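Local coordinates for hypothetical protein PP5205 (Pseudomonas putida, PDB 2G2X), which is of unknown function but has an EVE domain, related to the PUA and ASCH domains, and so may bind RNA or a modified nucleotide, at residues L111-L114 with K115-A118; N31-A34 with R35-R39. All coordinates share one frame; numbering follows the deposited sequence.

How the contacts relate
Both contacts are local turns of short helices in one EVE domain, and they do not touch. Contact 2 comes first in the chain and lies on helix 32-38, partly buried against strands 3-8 and 134-136 of the mixed sheet. Contact 1 lies at the surface, where helix 111-115 follows strand 95-110 and gives way to a loop; Leu148 of helix 139-148 packs beside it. Their centres are about 25 Å apart and their nearest atoms about 16 Å. Contact 2 spans helix 32-38 from its N-cap; contact 1 spans helix 111-115 and the turn that follows.

Contact 1: residues L111-L114 with K115-A118; sequences LGRL and KQQA
Lys115 N donates to Leu111 O at 2.9 Å, one helical turn back. The aliphatic part of Lys115 crosses Leu111 obliquely, with Lys115 CG 4.0 Å from Leu111 CD1. Leu111 has CG anti to its own N (chi1 176°), which carries CD1 across the lysine chain at CG. Gln116 follows at the point where the helical pattern changes. Its N reaches Arg113 O at 3.1 Å, and it makes a weak bond to Gly112 O. Gln116 CG also rests 3.2 Å from Gly112 O. The Gln116 amide stands almost at a right angle to the Arg113 guanidinium, with Gln116 OE1 3.5 Å from Arg113 NH1.

Gln117 closes the turn. Its N donates to Leu114 O at 3.1 Å. The side chain bends at chi2 (-53°) and folds back over the turn. This puts Gln117 NE2 3.3 Å from Arg113 O, in a weak but fairly straight bond. Arg113 O therefore takes Gln116 N and, more weakly, the Gln117 amide. Arg113 NH1 is 3.0 Å from Gln117 NE2; both are donors, so the approach is doubtful and is not a bond. Replacing Gln117 by an alanine would probably cost Arg113 O its weak second donor and open a gap beside Arg113 NH1.

The buried Leu114 side chain packs on Leu120, Leu125 and Leu148. Leu148 is also touched by Arg113 and Gln117. The change from an i to i+4 bond at Lys115 to i to i+3 bonds at Gln116 and Gln117 is typical of a helix that tightens at its C-terminal end before passing into a loop.

Contact 2: residues N31-A34 with R35-R39; sequences NYQA and RNFLR
Tyr32 and Arg35 lie side by side and point the same way, with the ring and guanidinium planes 83° apart. The edge of the tyrosine meets a face of the guanidinium: Tyr32 CD1 is 3.5 Å from Arg35 NH2. Arg39 NH1 lies over the opposite face. The Arg35 chain bends at chi3 (59°), and this turns its head back toward Asn36. Arg35 NE and Arg35 NH2 both grip Asn36 OD1 side-on, at 3.1 and 3.0 Å. Arg35 NH1 bonds to Pro93 O, and the Tyr32 ring meets Trp94.

Gln33 and Phe37 meet differently. Gln33 NE2 sits over one face of the Phe37 ring, offset toward the rim and 3.1 Å from Phe37 CZ. The amide and ring planes are 52° apart. Phe37 also packs on Trp4, Leu132 and Val134.

Asn31 is the N-cap. Its OD1 accepts from Ala34 N at 2.9 Å, and its backbone O from Arg35 N. The bonds to Tyr32 O, Gln33 O and Ala34 O continue the helix.

Ala34 and Leu38 are buried, while bonds to Asn36 and Pro93 fix the rotation of the Arg35 guanidinium, and its positive charge is probably eased by the carbonyl oxygens that accept from it.

Contact 1: residues L111-L114 with K115-A118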
ATOM      1  N   LEU A 111       4.322   3.149 -14.132  1.00 11.61           N
ATOM      2  CA  LEU A 111       4.018   1.736 -14.279  1.00 12.55           C
ATOM      3  C   LEU A 111       4.680   1.135 -15.515  1.00 13.26           C
ATOM      4  O   LEU A 111       5.181   0.011 -15.471  1.00 14.64           O
ATOM      5  CB  LEU A 111       2.502   1.541 -14.357  1.00 12.05           C
ATOM      6  CG  LEU A 111       2.009   0.116 -14.602  1.00 12.35           C
ATOM      7  CD1 LEU A 111       2.481  -0.790 -13.467  1.00  9.82           C
ATOM      8  CD2 LEU A 111       0.497   0.112 -14.709  1.00 10.18           C
ATOM      9  N   GLY A 112       4.675   1.883 -16.614  1.00 13.51           N
ATOM     10  CA  GLY A 112       5.281   1.399 -17.839  1.00 12.73           C
ATOM     11  C   GLY A 112       6.755   1.102 -17.648  1.00 13.74           C
ATOM     12  O   GLY A 112       7.265   0.079 -18.112  1.00 12.89           O
ATOM     13  N   ARG A 113       7.442   2.004 -16.959  1.00 14.62           N
ATOM     14  CA  ARG A 113       8.861   1.839 -16.694  1.00 17.11           C
ATOM     15  C   ARG A 113       9.051   0.569 -15.855  1.00 16.73           C
ATOM     16  O   ARG A 113       9.952  -0.230 -16.106  1.00 18.16           O
ATOM     17  CB  ARG A 113       9.392   3.058 -15.933  1.00 18.81           C
ATOM     18  CG  ARG A 113      10.908   3.166 -15.904  1.00 24.50           C
ATOM     19  CD  ARG A 113      11.443   3.693 -17.227  1.00 29.43           C
ATOM     20  NE  ARG A 113      12.902   3.673 -17.269  1.00 31.90           N
ATOM     21  CZ  ARG A 113      13.626   2.571 -17.447  1.00 32.75           C
ATOM     22  NH1 ARG A 113      13.026   1.400 -17.605  1.00 32.12           N
ATOM     23  NH2 ARG A 113      14.951   2.641 -17.450  1.00 35.57           N
ATOM     24  N   LEU A 114       8.173   0.383 -14.875  1.00 15.71           N
ATOM     25  CA  LEU A 114       8.233  -0.769 -13.990  1.00 15.17           C
ATOM     26  C   LEU A 114       7.990  -2.094 -14.701  1.00 17.05           C
ATOM     27  O   LEU A 114       8.615  -3.101 -14.365  1.00 17.49           O
ATOM     28  CB  LEU A 114       7.225  -0.601 -12.853  1.00 13.20           C
ATOM     29  CG  LEU A 114       7.434   0.622 -11.951  1.00 14.98           C
ATOM     30  CD1 LEU A 114       6.212   0.800 -11.048  1.00 13.27           C
ATOM     31  CD2 LEU A 114       8.715   0.462 -11.123  1.00  9.04           C
ATOM     32  N   LYS A 115       7.086  -2.110 -15.677  1.00 19.08           N
ATOM     33  CA  LYS A 115       6.806  -3.347 -16.402  1.00 22.00           C
ATOM     34  C   LYS A 115       7.981  -3.735 -17.294  1.00 22.48           C
ATOM     35  O   LYS A 115       8.108  -4.889 -17.694  1.00 21.16           O
ATOM     36  CB  LYS A 115       5.528  -3.216 -17.240  1.00 21.57           C
ATOM     37  CG  LYS A 115       4.297  -2.872 -16.415  1.00 26.11           C
ATOM     38  CD  LYS A 115       3.005  -3.115 -17.177  1.00 26.73           C
ATOM     39  CE  LYS A 115       2.731  -4.602 -17.333  1.00 28.26           C
ATOM     40  NZ  LYS A 115       1.444  -4.854 -18.039  1.00 31.08           N
ATOM     41  N   GLN A 116       8.840  -2.766 -17.592  1.00 23.87           N
ATOM     42  CA  GLN A 116      10.013  -3.014 -18.426  1.00 25.16           C
ATOM     43  C   GLN A 116      11.147  -3.640 -17.612  1.00 24.56           C
ATOM     44  O   GLN A 116      12.189  -3.984 -18.167  1.00 25.65           O
ATOM     45  CB  GLN A 116      10.517  -1.712 -19.057  1.00 25.90           C
ATOM     46  CG  GLN A 116       9.545  -1.045 -20.012  1.00 29.63           C
ATOM     47  CD  GLN A 116      10.162   0.147 -20.727  1.00 31.35           C
ATOM     48  OE1 GLN A 116      10.629   1.092 -20.093  1.00 31.31           O
ATOM     49  NE2 GLN A 116      10.165   0.105 -22.055  1.00 34.13           N
ATOM     50  N   GLN A 117      10.954  -3.783 -16.302  1.00 21.51           N
ATOM     51  CA  GLN A 117      11.995  -4.371 -15.461  1.00 18.94           C
ATOM     52  C   GLN A 117      11.845  -5.875 -15.327  1.00 17.42           C
ATOM     53  O   GLN A 117      10.978  -6.353 -14.593  1.00 17.65           O
ATOM     54  CB  GLN A 117      11.981  -3.753 -14.064  1.00 17.96           C
ATOM     55  CG  GLN A 117      12.164  -2.258 -14.052  1.00 17.95           C
ATOM     56  CD  GLN A 117      13.389  -1.823 -14.819  1.00 17.22           C
ATOM     57  OE1 GLN A 117      14.512  -2.209 -14.492  1.00 15.85           O
ATOM     58  NE2 GLN A 117      13.183  -1.013 -15.850  1.00 17.42           N
ATOM     59  N   ALA A 118      12.684  -6.624 -16.038  1.00 15.45           N
ATOM     60  CA  ALA A 118      12.631  -8.079 -15.960  1.00 13.86           C
ATOM     61  C   ALA A 118      12.918  -8.474 -14.516  1.00 12.68           C
ATOM     62  O   ALA A 118      12.595  -9.578 -14.088  1.00 12.72           O
ATOM     63  CB  ALA A 118      13.663  -8.695 -16.896  1.00 15.19           C
TER

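Contact 2: residues N31-A34 with R35-R39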
ATOM      1  N   ASN A  31      -9.632  -7.229   0.537  1.00  8.91           N
ATOM      2  CA  ASN A  31      -9.173  -8.367  -0.244  1.00  8.25           C
ATOM      3  C   ASN A  31      -8.472  -9.251   0.780  1.00  5.90           C
ATOM      4  O   ASN A  31      -7.532  -8.818   1.447  1.00  6.99           O
ATOM      5  CB  ASN A  31      -8.205  -7.913  -1.335  1.00  8.64           C
ATOM      6  CG  ASN A  31      -7.518  -9.076  -2.030  1.00  9.72           C
ATOM      7  OD1 ASN A  31      -6.742  -9.813  -1.418  1.00  8.84           O
ATOM      8  ND2 ASN A  31      -7.797  -9.243  -3.317  1.00 10.85           N
ATOM      9  N   TYR A  32      -8.940 -10.481   0.927  1.00  6.01           N
ATOM     10  CA  TYR A  32      -8.361 -11.394   1.913  1.00  7.65           C
ATOM     11  C   TYR A  32      -6.846 -11.543   1.883  1.00  6.85           C
ATOM     12  O   TYR A  32      -6.197 -11.471   2.928  1.00  6.76           O
ATOM     13  CB  TYR A  32      -9.024 -12.761   1.804  1.00  6.83           C
ATOM     14  CG  TYR A  32     -10.386 -12.780   2.454  1.00 10.33           C
ATOM     15  CD1 TYR A  32     -10.515 -12.787   3.846  1.00  9.90           C
ATOM     16  CD2 TYR A  32     -11.548 -12.766   1.687  1.00  8.52           C
ATOM     17  CE1 TYR A  32     -11.764 -12.784   4.459  1.00 10.10           C
ATOM     18  CE2 TYR A  32     -12.807 -12.761   2.288  1.00 11.68           C
ATOM     19  CZ  TYR A  32     -12.907 -12.771   3.676  1.00 11.51           C
ATOM     20  OH  TYR A  32     -14.142 -12.788   4.281  1.00 13.37           O
ATOM     21  N   GLN A  33      -6.275 -11.743   0.700  1.00  6.27           N
ATOM     22  CA  GLN A  33      -4.832 -11.892   0.599  1.00  7.53           C
ATOM     23  C   GLN A  33      -4.125 -10.606   1.018  1.00  7.56           C
ATOM     24  O   GLN A  33      -3.161 -10.643   1.784  1.00  9.75           O
ATOM     25  CB  GLN A  33      -4.421 -12.268  -0.828  1.00  8.22           C
ATOM     26  CG  GLN A  33      -2.925 -12.495  -0.989  1.00 10.85           C
ATOM     27  CD  GLN A  33      -2.386 -13.529  -0.019  1.00 13.25           C
ATOM     28  OE1 GLN A  33      -2.814 -14.686  -0.032  1.00 16.72           O
ATOM     29  NE2 GLN A  33      -1.446 -13.118   0.832  1.00 11.22           N
ATOM     30  N   ALA A  34      -4.603  -9.470   0.520  1.00  5.67           N
ATOM     31  CA  ALA A  34      -3.989  -8.195   0.869  1.00  6.10           C
ATOM     32  C   ALA A  34      -4.065  -8.026   2.384  1.00  6.91           C
ATOM     33  O   ALA A  34      -3.116  -7.551   3.014  1.00  7.19           O
ATOM     34  CB  ALA A  34      -4.703  -7.046   0.164  1.00  6.12           C
ATOM     35  N   ARG A  35      -5.195  -8.424   2.964  1.00  5.47           N
ATOM     36  CA  ARG A  35      -5.373  -8.332   4.406  1.00  5.31           C
ATOM     37  C   ARG A  35      -4.299  -9.167   5.089  1.00  5.12           C
ATOM     38  O   ARG A  35      -3.644  -8.709   6.031  1.00  3.39           O
ATOM     39  CB  ARG A  35      -6.745  -8.864   4.826  1.00  6.26           C
ATOM     40  CG  ARG A  35      -6.930  -8.897   6.331  1.00  7.15           C
ATOM     41  CD  ARG A  35      -8.011  -9.875   6.755  1.00  6.49           C
ATOM     42  NE  ARG A  35      -7.728 -11.244   6.333  1.00  5.20           N
ATOM     43  CZ  ARG A  35      -8.458 -12.293   6.701  1.00  6.32           C
ATOM     44  NH1 ARG A  35      -9.506 -12.121   7.497  1.00  2.34           N
ATOM     45  NH2 ARG A  35      -8.145 -13.510   6.272  1.00  6.32           N
ATOM     46  N   ASN A  36      -4.119 -10.394   4.606  1.00  4.75           N
ATOM     47  CA  ASN A  36      -3.127 -11.291   5.190  1.00  3.91           C
ATOM     48  C   ASN A  36      -1.726 -10.693   5.139  1.00  4.20           C
ATOM     49  O   ASN A  36      -0.938 -10.888   6.061  1.00  3.55           O
ATOM     50  CB  ASN A  36      -3.151 -12.652   4.488  1.00  3.99           C
ATOM     51  CG  ASN A  36      -4.495 -13.330   4.602  1.00  4.32           C
ATOM     52  OD1 ASN A  36      -5.282 -13.016   5.498  1.00  7.04           O
ATOM     53  ND2 ASN A  36      -4.768 -14.268   3.707  1.00  3.41           N
ATOM     54  N   PHE A  37      -1.409  -9.962   4.075  1.00  3.88           N
ATOM     55  CA  PHE A  37      -0.091  -9.355   4.007  1.00  5.40           C
ATOM     56  C   PHE A  37       0.012  -8.228   5.035  1.00  6.38           C
ATOM     57  O   PHE A  37       1.067  -8.036   5.635  1.00  8.13           O
ATOM     58  CB  PHE A  37       0.207  -8.834   2.602  1.00  3.56           C
ATOM     59  CG  PHE A  37       0.544  -9.923   1.613  1.00  5.44           C
ATOM     60  CD1 PHE A  37       1.400 -10.970   1.970  1.00  3.53           C
ATOM     61  CD2 PHE A  37       0.032  -9.885   0.310  1.00  4.24           C
ATOM     62  CE1 PHE A  37       1.748 -11.974   1.044  1.00  3.33           C
ATOM     63  CE2 PHE A  37       0.368 -10.875  -0.624  1.00  5.33           C
ATOM     64  CZ  PHE A  37       1.229 -11.924  -0.257  1.00  4.77           C
ATOM     65  N   LEU A  38      -1.078  -7.490   5.243  1.00  5.99           N
ATOM     66  CA  LEU A  38      -1.073  -6.418   6.237  1.00  6.16           C
ATOM     67  C   LEU A  38      -0.745  -7.008   7.595  1.00  5.30           C
ATOM     68  O   LEU A  38       0.004  -6.419   8.367  1.00  7.54           O
ATOM     69  CB  LEU A  38      -2.439  -5.729   6.355  1.00  6.84           C
ATOM     70  CG  LEU A  38      -2.957  -4.760   5.295  1.00  8.24           C
ATOM     71  CD1 LEU A  38      -4.245  -4.105   5.803  1.00  7.40           C
ATOM     72  CD2 LEU A  38      -1.915  -3.699   5.003  1.00 11.15           C
ATOM     73  N   ARG A  39      -1.318  -8.170   7.886  1.00  4.58           N
ATOM     74  CA  ARG A  39      -1.095  -8.825   9.170  1.00  5.73           C
ATOM     75  C   ARG A  39       0.308  -9.384   9.337  1.00  6.33           C
ATOM     76  O   ARG A  39       0.685  -9.821  10.421  1.00  7.50           O
ATOM     77  CB  ARG A  39      -2.139  -9.929   9.366  1.00  6.48           C
ATOM     78  CG  ARG A  39      -3.552  -9.370   9.507  1.00  4.90           C
ATOM     79  CD  ARG A  39      -4.611 -10.459   9.544  1.00  6.54           C
ATOM     80  NE  ARG A  39      -5.901  -9.909   9.946  1.00  8.45           N
ATOM     81  CZ  ARG A  39      -6.983 -10.635  10.199  1.00  8.16           C
ATOM     82  NH1 ARG A  39      -6.942 -11.957  10.086  1.00  7.53           N
ATOM     83  NH2 ARG A  39      -8.098 -10.036  10.593  1.00  6.11           N
TER